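PDB 4A9V: PHOX from Pseudomonas fluorescens, which acts as an alkaline phosphatase, a beta-propeller hydrolase whose iron-calcium cofactor catalyses phosphotransfer chemistry. Local coordinates for residues L277-D282 with D305-R310; G283-Y288 with R316-H321; I389-S392 with Q397-C400. All coordinates share one frame; numbering follows the deposited sequence. Where two conformers were deposited one is given.

Interaction 1 (L277-D282 with D305-R310); sequences LAETDD and DKINHR. With LI (lithium ion), chain C.
E279 and H309 come from opposite directions and are joined by a straight hydrogen bond: H309 NE2 donates to E279 OE2 at 3.0 Å with an N-H...O angle of 178°. The oxygen lies in the imidazole plane, at the ring edge, and is approached on its syn side, out of the carboxylate plane; the two flat groups are turned 36° against each other. A lithium ion is modelled 1.9 Å from E279 OE1 and 2.0 Å from E279 OE2, but also 1.6 Å from E279 CD, too close for normal coordination, so the site's details are doubtful. Two waters lie at longer range from the ion, and one of them donates to T280 O. With CG anti to the backbone N (chi1 -174°) and the chain extended beyond it, E279 reaches out from its strand, and CD1 of I307 rests 4.0 Å from E279 CD. I307 CG2 sits 3.6 Å above the centre of one face of the H309 imidazole, so I307 packs against both partners of the bond. Nearer the turn, K306 lays its aliphatic chain across the D282 backbone, K306 CE 3.1 Å from D282 O; D282 OD2 and K306 NZ, oppositely charged, stay 4.2 Å apart. Behind this, T280 OG1 donates to D282 OD1, which also salt-bridges R284, and I307 pairs with G283 through the backbone. This is a His-carboxylate hydrogen bond at the surface, with a lithium ion modelled beside it, where the hairpin turn of strands 276-279 and 284-290 meets the loop after strand 296-303, away from the iron-calcium cofactor.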
ATOM      1  N   LEU A 277       1.807   5.624  10.836  1.00  6.84           N
ATOM      2  CA  LEU A 277       2.470   6.472  11.827  1.00  7.06           C
ATOM      3  C   LEU A 277       1.774   6.413  13.180  1.00  7.80           C
ATOM      4  O   LEU A 277       0.554   6.523  13.271  1.00  8.75           O
ATOM      5  CB  LEU A 277       2.514   7.920  11.337  1.00  7.58           C
ATOM      6  CG  LEU A 277       3.778   8.341  10.592  1.00  8.50           C
ATOM      7  CD1 LEU A 277       4.974   8.448  11.522  1.00  9.68           C
ATOM      8  CD2 LEU A 277       4.072   7.422   9.423  1.00 10.49           C
ATOM      9  N   ALA A 278       2.588   6.410  14.228  1.00  7.00           N
ATOM     10  CA  ALA A 278       2.134   6.600  15.592  1.00  7.64           C
ATOM     11  C   ALA A 278       3.251   7.315  16.346  1.00  7.24           C
ATOM     12  O   ALA A 278       4.264   7.695  15.757  1.00  7.32           O
ATOM     13  CB  ALA A 278       1.808   5.250  16.232  1.00  9.30           C
ATOM     14  N   GLU A 279       3.074   7.476  17.645  1.00  8.21           N
ATOM     15  CA  GLU A 279       4.036   8.201  18.450  1.00  8.45           C
ATOM     16  C   GLU A 279       4.127   7.505  19.797  1.00  8.19           C
ATOM     17  O   GLU A 279       3.109   7.119  20.369  1.00  9.38           O
ATOM     18  CB  GLU A 279       3.571   9.654  18.616  1.00 10.72           C
ATOM     19  CG  GLU A 279       4.552  10.591  19.317  1.00 12.60           C
ATOM     20  CD  GLU A 279       4.122  12.061  19.304  1.00 17.84           C
ATOM     21  OE1 GLU A 279       3.083  12.413  18.708  1.00 20.57           O
ATOM     22  OE2 GLU A 279       4.888  12.904  19.815  1.00 22.79           O
ATOM     23  N   THR A 280       5.347   7.321  20.299  1.00  8.13           N
ATOM     24  CA  THR A 280       5.526   6.800  21.656  1.00  8.60           C
ATOM     25  C   THR A 280       5.049   7.821  22.692  1.00  8.60           C
ATOM     26  O   THR A 280       4.898   9.007  22.393  1.00  9.10           O
ATOM     27  CB  THR A 280       6.997   6.473  21.952  1.00  8.26           C
ATOM     28  OG1 THR A 280       7.733   7.692  22.027  1.00  9.31           O
ATOM     29  CG2 THR A 280       7.595   5.559  20.903  1.00  9.35           C
ATOM     30  N   ASP A 281       4.845   7.369  23.921  1.00  9.65           N
ATOM     31  CA  ASP A 281       4.455   8.290  24.973  1.00 10.40           C
ATOM     32  C   ASP A 281       5.514   9.377  25.184  1.00 11.08           C
ATOM     33  O   ASP A 281       5.178  10.515  25.500  1.00 13.68           O
ATOM     34  CB  ASP A 281       4.212   7.544  26.279  1.00 11.11           C
ATOM     35  CG  ASP A 281       2.899   6.781  26.291  1.00 11.57           C
ATOM     36  OD1 ASP A 281       2.180   6.738  25.266  1.00 13.37           O
ATOM     37  OD2 ASP A 281       2.562   6.242  27.366  1.00 15.17           O
ATOM     38  N   ASP A 282       6.784   9.042  24.973  1.00 11.10           N
ATOM     39  CA  ASP A 282       7.837  10.038  25.105  1.00 13.30           C
ATOM     40  C   ASP A 282       8.181  10.767  23.808  1.00 11.76           C
ATOM     41  O   ASP A 282       9.065  11.618  23.797  1.00 15.68           O
ATOM     42  CB  ASP A 282       9.088   9.457  25.782  1.00 13.56           C
ATOM     43  CG  ASP A 282       9.869   8.481  24.907  1.00 16.66           C
ATOM     44  OD1 ASP A 282       9.456   8.177  23.777  1.00 16.25           O
ATOM     45  OD2 ASP A 282      10.897   7.962  25.399  1.00 26.44           O
ATOM     46  N   ASP A 305      15.024   9.970  17.766  1.00  7.60           N
ATOM     47  CA  ASP A 305      14.727  11.318  18.221  1.00  8.15           C
ATOM     48  C   ASP A 305      13.230  11.508  18.435  1.00  7.91           C
ATOM     49  O   ASP A 305      12.390  10.901  17.765  1.00  8.43           O
ATOM     50  CB  ASP A 305      15.229  12.327  17.190  1.00  8.95           C
ATOM     51  CG  ASP A 305      16.698  12.149  16.873  1.00 10.12           C
ATOM     52  OD1 ASP A 305      17.489  11.902  17.807  1.00 11.14           O
ATOM     53  OD2 ASP A 305      17.067  12.280  15.685  1.00 11.30           O
ATOM     54  N   LYS A 306      12.907  12.415  19.343  1.00  8.53           N
ATOM     55  CA  LYS A 306      11.547  12.894  19.487  1.00  8.45           C
ATOM     56  C   LYS A 306      11.146  13.709  18.270  1.00  7.84           C
ATOM     57  O   LYS A 306      11.951  14.470  17.720  1.00  8.98           O
ATOM     58  CB  LYS A 306      11.411  13.737  20.758  1.00  9.96           C
ATOM     59  CG  LYS A 306      11.630  12.949  22.036  1.00 13.36           C
ATOM     60  CD  LYS A 306      11.557  13.841  23.260  1.00 21.40           C
ATOM     61  CE  LYS A 306      11.762  13.038  24.534  1.00 35.71           C
ATOM     62  NZ  LYS A 306      12.402  11.714  24.290  1.00 96.66           N
ATOM     63  N   ILE A 307       9.882  13.591  17.887  1.00  7.39           N
ATOM     64  CA  ILE A 307       9.311  14.471  16.884  1.00  7.72           C
ATOM     65  C   ILE A 307       9.300  15.894  17.414  1.00  7.62           C
ATOM     66  O   ILE A 307       8.811  16.154  18.513  1.00  8.92           O
ATOM     67  CB  ILE A 307       7.868  14.061  16.552  1.00  7.71           C
ATOM     68  CG1 ILE A 307       7.819  12.630  16.016  1.00  7.92           C
ATOM     69  CG2 ILE A 307       7.238  15.039  15.578  1.00  8.85           C
ATOM     70  CD1 ILE A 307       6.428  12.032  16.037  1.00  9.44           C
ATOM     71  N   ASN A 308       9.804  16.818  16.607  1.00  8.13           N
ATOM     72  CA  ASN A 308       9.691  18.232  16.906  1.00  8.25           C
ATOM     73  C   ASN A 308       8.438  18.778  16.231  1.00  8.06           C
ATOM     74  O   ASN A 308       8.430  19.027  15.028  1.00  9.11           O
ATOM     75  CB  ASN A 308      10.936  18.963  16.404  1.00  9.15           C
ATOM     76  CG  ASN A 308      10.986  20.398  16.869  1.00  9.69           C
ATOM     77  OD1 ASN A 308       9.949  21.039  17.036  1.00  9.56           O
ATOM     78  ND2 ASN A 308      12.187  20.919  17.072  1.00 11.15           N
ATOM     79  N   HIS A 309       7.341  18.841  16.969  1.00  7.98           N
ATOM     80  CA  HIS A 309       6.054  19.179  16.365  1.00  9.53           C
ATOM     81  C   HIS A 309       6.005  20.605  15.885  1.00 10.11           C
ATOM     82  O   HIS A 309       5.394  20.891  14.854  1.00 11.91           O
ATOM     83  CB  HIS A 309       4.913  18.897  17.329  1.00 10.17           C
ATOM     84  CG  HIS A 309       4.626  17.431  17.509  1.00 10.26           C
ATOM     85  ND1 HIS A 309       3.994  16.694  16.571  1.00 11.88           N
ATOM     86  CD2 HIS A 309       4.996  16.553  18.515  1.00 11.80           C
ATOM     87  CE1 HIS A 309       3.904  15.423  16.995  1.00 13.29           C
ATOM     88  NE2 HIS A 309       4.538  15.331  18.169  1.00 12.44           N
ATOM     89  N   ARG A 310       6.664  21.519  16.597  1.00  8.58           N
ATOM     90  CA  ARG A 310       6.524  22.952  16.320  1.00  9.28           C
ATOM     91  C   ARG A 310       7.414  23.429  15.186  1.00  9.86           C
ATOM     92  O   ARG A 310       7.200  24.516  14.644  1.00 12.13           O
ATOM     93  CB  ARG A 310       6.812  23.767  17.577  1.00  9.39           C
ATOM     94  CG  ARG A 310       5.693  23.679  18.584  1.00  9.04           C
ATOM     95  CD  ARG A 310       6.122  24.167  19.955  1.00  9.17           C
ATOM     96  NE  ARG A 310       5.020  24.117  20.902  1.00  9.46           N
ATOM     97  CZ  ARG A 310       4.574  23.017  21.492  1.00  8.91           C
ATOM     98  NH1 ARG A 310       5.217  21.865  21.360  1.00  9.59           N
ATOM     99  NH2 ARG A 310       3.490  23.089  22.252  1.00 10.06           N
TER
HETATM  100 LI    LI C 612       3.179  12.164  20.598  1.00 19.80          LI
HETATM  101  O   HOH W   1       2.498  10.525  22.444  1.00 23.64           O
HETATM  102  O   HOH W   2       3.100  14.502  21.497  1.00 23.81           O

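Interaction 2 (G283-Y288 with R316-H321); sequences GRAVVY and RDILDH
I318 and L319, on a short 3-10 turn, cover A285 and V287, two side chains pointing the same way from strand 284-290 in a nine-stranded antiparallel sheet of the beta-propeller. The contact is wholly apolar and buried. Followed outward, I318 closes steadily on the methyl of A285. I318 CB is still 5.8 Å from A285 CB, and CG1 comes nearer. At the tip, I318 CD1 touches A285 CB at 4.2 Å. The extended chain, CG1 anti to the backbone N (chi1 -167°), aims this last methyl at the strand, while the CG2 branch packs instead against L319, I318 CG2 lying 4.0 Å from L319 CG. L319 supplies the second touch, its CD2 methyl meeting V287 CG2 at 4.3 Å. I318 also packs on S303 and W186. The turn is closed by a backbone hydrogen bond from D320 N to D317 O, and D320 is tied by its carboxylate to R264 and S152, which joins the turn to strands of the mixed sheet. At the start of the segment R316 grips D317 side-on: R316 NE reaches D317 OD1 at 2.9 Å along an almost straight N-H...O line, and R316 NH2 takes D317 OD2.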
ATOM      1  N   GLY A 283       7.329  10.626  22.798  1.00  9.78           N
ATOM      2  CA  GLY A 283       7.303  11.568  21.687  1.00  9.82           C
ATOM      3  C   GLY A 283       8.080  11.162  20.440  1.00  8.59           C
ATOM      4  O   GLY A 283       8.254  11.977  19.538  1.00  9.76           O
ATOM      5  N   ARG A 284       8.557   9.923  20.381  1.00  8.79           N
ATOM      6  CA  ARG A 284       9.293   9.437  19.223  1.00  8.36           C
ATOM      7  C   ARG A 284       8.353   8.892  18.166  1.00  7.82           C
ATOM      8  O   ARG A 284       7.257   8.443  18.472  1.00  8.72           O
ATOM      9  CB  ARG A 284      10.295   8.374  19.665  1.00  8.93           C
ATOM     10  CG  ARG A 284      11.329   8.941  20.626  1.00 10.85           C
ATOM     11  CD  ARG A 284      12.289   7.899  21.163  1.00 12.68           C
ATOM     12  NE  ARG A 284      11.638   6.872  21.959  1.00 12.99           N
ATOM     13  CZ  ARG A 284      11.934   5.581  21.836  1.00 16.81           C
ATOM     14  NH1 ARG A 284      12.802   5.195  20.906  1.00 17.21           N
ATOM     15  NH2 ARG A 284      11.355   4.677  22.603  1.00 19.98           N
ATOM     16  N   ALA A 285       8.790   8.936  16.913  1.00  7.26           N
ATOM     17  CA  ALA A 285       7.979   8.427  15.814  1.00  7.20           C
ATOM     18  C   ALA A 285       7.995   6.908  15.779  1.00  7.39           C
ATOM     19  O   ALA A 285       9.029   6.279  16.004  1.00  8.23           O
ATOM     20  CB  ALA A 285       8.473   8.989  14.490  1.00  7.82           C
ATOM     21  N   VAL A 286       6.843   6.343  15.444  1.00  6.85           N
ATOM     22  CA  VAL A 286       6.682   4.910  15.250  1.00  6.72           C
ATOM     23  C   VAL A 286       6.058   4.693  13.877  1.00  5.98           C
ATOM     24  O   VAL A 286       5.131   5.402  13.485  1.00  7.36           O
ATOM     25  CB  VAL A 286       5.774   4.314  16.353  1.00  7.23           C
ATOM     26  CG1 VAL A 286       5.543   2.827  16.136  1.00  8.10           C
ATOM     27  CG2 VAL A 286       6.372   4.583  17.728  1.00  7.73           C
ATOM     28  N   VAL A 287       6.608   3.734  13.142  1.00  6.46           N
ATOM     29  CA  VAL A 287       6.085   3.385  11.823  1.00  6.57           C
ATOM     30  C   VAL A 287       5.865   1.876  11.750  1.00  6.54           C
ATOM     31  O   VAL A 287       6.823   1.107  11.789  1.00  6.85           O
ATOM     32  CB  VAL A 287       7.041   3.816  10.692  1.00  6.99           C
ATOM     33  CG1 VAL A 287       6.370   3.603   9.344  1.00  7.47           C
ATOM     34  CG2 VAL A 287       7.500   5.258  10.870  1.00  7.80           C
ATOM     35  N   TYR A 288       4.605   1.446  11.722  1.00  6.28           N
ATOM     36  CA  TYR A 288       4.278   0.024  11.547  1.00  6.24           C
ATOM     37  C   TYR A 288       4.196  -0.308  10.056  1.00  5.93           C
ATOM     38  O   TYR A 288       3.651   0.473   9.272  1.00  6.81           O
ATOM     39  CB  TYR A 288       2.937  -0.313  12.216  1.00  6.57           C
ATOM     40  CG  TYR A 288       2.921  -0.148  13.717  1.00  6.52           C
ATOM     41  CD1 TYR A 288       3.464  -1.117  14.541  1.00  7.05           C
ATOM     42  CD2 TYR A 288       2.274   0.925  14.310  1.00  7.17           C
ATOM     43  CE1 TYR A 288       3.400  -1.000  15.919  1.00  7.77           C
ATOM     44  CE2 TYR A 288       2.207   1.057  15.687  1.00  7.36           C
ATOM     45  CZ  TYR A 288       2.753   0.074  16.491  1.00  7.81           C
ATOM     46  OH  TYR A 288       2.694   0.175  17.865  1.00  9.09           O
ATOM     47  N   ARG A 316      14.184  16.626   9.689  1.00  9.14           N
ATOM     48  CA  ARG A 316      14.725  16.209   8.400  1.00 10.50           C
ATOM     49  C   ARG A 316      15.231  14.762   8.437  1.00  9.59           C
ATOM     50  O   ARG A 316      15.046  14.010   7.482  1.00 13.24           O
ATOM     51  CB  ARG A 316      15.857  17.147   7.993  1.00 12.86           C
ATOM     52  CG  ARG A 316      16.411  16.889   6.603  1.00 16.50           C
ATOM     53  CD  ARG A 316      17.679  17.692   6.361  1.00 23.63           C
ATOM     54  NE  ARG A 316      18.790  17.177   7.156  1.00 27.02           N
ATOM     55  CZ  ARG A 316      19.833  17.902   7.554  1.00 96.73           C
ATOM     56  NH1 ARG A 316      20.024  19.117   7.057  1.00 47.48           N
ATOM     57  NH2 ARG A 316      20.780  17.341   8.297  1.00141.01           N
ATOM     58  N   ASP A 317      15.998  14.431   9.469  1.00 10.05           N
ATOM     59  CA  ASP A 317      16.692  13.150   9.526  1.00 11.39           C
ATOM     60  C   ASP A 317      16.034  12.134  10.452  1.00  8.69           C
ATOM     61  O   ASP A 317      16.663  11.141  10.818  1.00  9.79           O
ATOM     62  CB  ASP A 317      18.152  13.335   9.978  1.00 14.82           C
ATOM     63  CG  ASP A 317      18.900  14.366   9.156  1.00 16.81           C
ATOM     64  OD1 ASP A 317      18.696  14.413   7.924  1.00 16.17           O
ATOM     65  OD2 ASP A 317      19.779  15.050   9.730  1.00 21.99           O
ATOM     66  N   ILE A 318      14.812  12.402  10.904  1.00  7.68           N
ATOM     67  CA  ILE A 318      14.245  11.607  11.983  1.00  7.52           C
ATOM     68  C   ILE A 318      14.148  10.121  11.598  1.00  6.75           C
ATOM     69  O   ILE A 318      14.374   9.245  12.430  1.00  8.24           O
ATOM     70  CB  ILE A 318      12.887  12.167  12.465  1.00  7.54           C
ATOM     71  CG1 ILE A 318      12.474  11.519  13.785  1.00  8.19           C
ATOM     72  CG2 ILE A 318      11.799  12.024  11.409  1.00  7.61           C
ATOM     73  CD1 ILE A 318      11.229  12.124  14.397  1.00  9.23           C
ATOM     74  N   LEU A 319      13.856   9.835  10.333  1.00  6.89           N
ATOM     75  CA  LEU A 319      13.704   8.450   9.896  1.00  7.16           C
ATOM     76  C   LEU A 319      15.020   7.791   9.493  1.00  7.27           C
ATOM     77  O   LEU A 319      15.013   6.656   9.021  1.00  8.39           O
ATOM     78  CB  LEU A 319      12.698   8.356   8.750  1.00  7.58           C
ATOM     79  CG  LEU A 319      11.272   8.818   9.079  1.00  7.74           C
ATOM     80  CD1 LEU A 319      10.367   8.623   7.870  1.00  8.92           C
ATOM     81  CD2 LEU A 319      10.719   8.103  10.304  1.00  8.29           C
ATOM     82  N   ASP A 320      16.148   8.455   9.769  1.00  7.59           N
ATOM     83  CA  ASP A 320      17.464   7.869   9.523  1.00  7.73           C
ATOM     84  C   ASP A 320      18.075   7.184  10.743  1.00  7.73           C
ATOM     85  O   ASP A 320      19.112   6.530  10.616  1.00  8.85           O
ATOM     86  CB  ASP A 320      18.449   8.919   9.004  1.00  8.66           C
ATOM     87  CG  ASP A 320      18.207   9.296   7.553  1.00  9.47           C
ATOM     88  OD1 ASP A 320      17.500   8.566   6.821  1.00 10.19           O
ATOM     89  OD2 ASP A 320      18.812  10.299   7.126  1.00 11.47           O
ATOM     90  N   HIS A 321      17.470   7.363  11.913  1.00  8.00           N
ATOM     91  CA  HIS A 321      18.060   6.876  13.158  1.00  8.57           C
ATOM     92  C   HIS A 321      16.971   6.292  13.995  1.00  7.72           C
ATOM     93  O   HIS A 321      15.922   6.906  14.174  1.00  8.16           O
ATOM     94  CB  HIS A 321      18.734   8.020  13.918  1.00  9.32           C
ATOM     95  CG  HIS A 321      19.723   8.797  13.096  1.00 10.80           C
ATOM     96  ND1 HIS A 321      20.947   8.323  12.800  1.00 12.13           N
ATOM     97  CD2 HIS A 321      19.586   9.997  12.408  1.00 11.77           C
ATOM     98  CE1 HIS A 321      21.581   9.198  11.999  1.00 13.75           C
ATOM     99  NE2 HIS A 321      20.741  10.214  11.746  1.00 14.48           N
TER

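Interaction 3 (I389-S392 with Q397-C400); sequences IVVS and QVYC
Y399 O accepts V390 N at 2.9 Å, in the carbonyl plane, and the neighbouring CA-H of I389 adds a weaker contact, I389 CA lying 3.1 Å from Y399 O. V390 O answers in kind, accepting Y399 N and meeting the CA-H of V398. Two residues further toward the turn, S392 N gives Q397 O the shortest bond of the set, 2.8 Å and nearly straight at 172°. Together these mark the antiparallel beta hairpin of strands 386-391 and 398-402, with V390 and Y399 as the hydrogen-bonded pair and I389-C400 and V391-V398 as non-hydrogen-bonded pairs flanking it. Strand 386-391, which also carries the cofactor ligand E387, is an outermost strand of a nine-stranded antiparallel sheet of the beta-propeller. Side chains alternate between the faces. On one, I389 forks: its CG2, anti to the backbone N, presses on V398 CG1 at a tight 3.4 Å, while its CG1 runs the other way to lie 3.6 Å from C400 SG. Replacing I389 with an alanine would probably leave a gap between V398 CG1 and C400 SG and take away packing against Y288. V391 CG2 and V398 CG2 touch more loosely at 4.3 Å. On the other face V390 CG2 stands 4.0 Å from Y399 CB. Both V390 and Y399 pack on L481 of the neighbouring four-stranded sheet, the Y399 ring meeting F483 edge-to-face and its hydroxyl hydrogen-bonded to NH1 of R431.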
ATOM      1  N   ILE A 389      -1.785  -1.320   7.377  1.00  5.97           N
ATOM      2  CA  ILE A 389      -1.888  -1.143   8.820  1.00  5.95           C
ATOM      3  C   ILE A 389      -2.411   0.260   9.106  1.00  6.11           C
ATOM      4  O   ILE A 389      -2.003   1.231   8.448  1.00  6.52           O
ATOM      5  CB  ILE A 389      -0.508  -1.352   9.484  1.00  6.48           C
ATOM      6  CG1 ILE A 389      -0.006  -2.769   9.195  1.00  6.40           C
ATOM      7  CG2 ILE A 389      -0.594  -1.106  10.984  1.00  7.18           C
ATOM      8  CD1 ILE A 389       1.428  -3.027   9.610  1.00  7.33           C
ATOM      9  N   VAL A 390      -3.295   0.375  10.099  1.00  5.83           N
ATOM     10  CA  VAL A 390      -3.751   1.685  10.559  1.00  6.59           C
ATOM     11  C   VAL A 390      -3.784   1.699  12.082  1.00  6.31           C
ATOM     12  O   VAL A 390      -3.894   0.656  12.730  1.00  7.30           O
ATOM     13  CB  VAL A 390      -5.153   2.060  10.005  1.00  7.22           C
ATOM     14  CG1 VAL A 390      -5.094   2.284   8.502  1.00  8.18           C
ATOM     15  CG2 VAL A 390      -6.192   1.010  10.381  1.00  7.25           C
ATOM     16  N   VAL A 391      -3.728   2.899  12.632  1.00  6.68           N
ATOM     17  CA  VAL A 391      -3.734   3.123  14.066  1.00  6.85           C
ATOM     18  C   VAL A 391      -4.975   3.957  14.402  1.00  6.84           C
ATOM     19  O   VAL A 391      -5.171   5.037  13.843  1.00  7.92           O
ATOM     20  CB  VAL A 391      -2.456   3.886  14.492  1.00  7.46           C
ATOM     21  CG1 VAL A 391      -2.480   4.161  15.986  1.00  9.26           C
ATOM     22  CG2 VAL A 391      -1.206   3.099  14.111  1.00  8.84           C
ATOM     23  N   SER A 392      -5.817   3.485  15.311  1.00  7.24           N
ATOM     24  CA  SER A 392      -7.012   4.245  15.665  1.00  7.41           C
ATOM     25  C   SER A 392      -6.626   5.597  16.242  1.00  7.62           C
ATOM     26  O   SER A 392      -5.876   5.658  17.206  1.00  8.37           O
ATOM     27  CB  SER A 392      -7.831   3.501  16.701  1.00  7.94           C
ATOM     28  OG  SER A 392      -8.816   4.359  17.233  1.00  9.38           O
ATOM     29  N   GLN A 397      -5.264   1.589  19.019  0.50  7.92           N
ATOM     30  CA  GLN A 397      -5.180   0.183  18.640  0.50  6.55           C
ATOM     31  C   GLN A 397      -4.868   0.043  17.156  0.50  6.54           C
ATOM     32  O   GLN A 397      -5.239   0.895  16.339  0.50  5.45           O
ATOM     33  CB  GLN A 397      -6.466  -0.562  19.003  0.50  6.17           C
ATOM     34  CG  GLN A 397      -6.680  -0.697  20.507  0.50  7.86           C
ATOM     35  CD  GLN A 397      -7.673  -1.784  20.875  0.50  9.42           C
ATOM     36  OE1 GLN A 397      -7.348  -2.968  20.856  0.50  9.75           O
ATOM     37  NE2 GLN A 397      -8.919  -1.391  21.092  0.50 15.86           N
ATOM     38  N   VAL A 398      -4.110  -0.994  16.829  1.00  6.63           N
ATOM     39  CA  VAL A 398      -3.497  -1.099  15.519  1.00  6.48           C
ATOM     40  C   VAL A 398      -4.173  -2.258  14.777  1.00  6.71           C
ATOM     41  O   VAL A 398      -4.423  -3.311  15.363  1.00  7.65           O
ATOM     42  CB  VAL A 398      -1.981  -1.369  15.662  1.00  6.66           C
ATOM     43  CG1 VAL A 398      -1.297  -1.307  14.313  1.00  7.04           C
ATOM     44  CG2 VAL A 398      -1.361  -0.363  16.621  1.00  7.90           C
ATOM     45  N   TYR A 399      -4.478  -2.048  13.495  1.00  6.00           N
ATOM     46  CA  TYR A 399      -5.211  -3.013  12.676  1.00  6.29           C
ATOM     47  C   TYR A 399      -4.402  -3.296  11.423  1.00  6.23           C
ATOM     48  O   TYR A 399      -3.836  -2.375  10.828  1.00  7.15           O
ATOM     49  CB  TYR A 399      -6.574  -2.442  12.269  1.00  6.78           C
ATOM     50  CG  TYR A 399      -7.496  -2.150  13.428  1.00  6.82           C
ATOM     51  CD1 TYR A 399      -7.256  -1.082  14.286  1.00  7.11           C
ATOM     52  CD2 TYR A 399      -8.624  -2.923  13.653  1.00  7.36           C
ATOM     53  CE1 TYR A 399      -8.060  -0.853  15.387  1.00  7.47           C
ATOM     54  CE2 TYR A 399      -9.453  -2.679  14.727  1.00  7.92           C
ATOM     55  CZ  TYR A 399      -9.172  -1.649  15.596  1.00  7.66           C
ATOM     56  OH  TYR A 399      -9.976  -1.470  16.692  1.00  8.98           O
ATOM     57  N   CYS A 400      -4.340  -4.565  11.025  1.00  6.41           N
ATOM     58  CA  CYS A 400      -3.544  -4.996   9.886  1.00  6.38           C
ATOM     59  C   CYS A 400      -4.345  -6.032   9.108  1.00  6.22           C
ATOM     60  O   CYS A 400      -4.790  -7.034   9.674  1.00  7.07           O
ATOM     61  CB  CYS A 400      -2.249  -5.645  10.390  1.00  7.80           C
ATOM     62  SG  CYS A 400      -1.120  -6.212   9.099  1.00  8.78           S
TER

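Interactions 1 and 2 are neighbours, their centres about 8 Å apart, and their segments alternate along the chain: 277-282 runs into 283-288, and 305-310 precedes 316-321 in one long loop. Strands 276-279 and 284-290 pair in the sheet, with A278 bonded to V286, and this loop packs along them. Interaction 3 follows later, its centre about 17 Å from that of interaction 1 and 18 Å from that of interaction 2. Strands 276-279 and 386-391 are the outermost strands of the same sheet, yet come together: V391 packs on L277 and A278, and Y288 reaches I389, V391 and V398. Interaction 1 is at the surface, whereas in interaction 3 the C400 side chain is about 10 Å from the mu-oxo-diiron group.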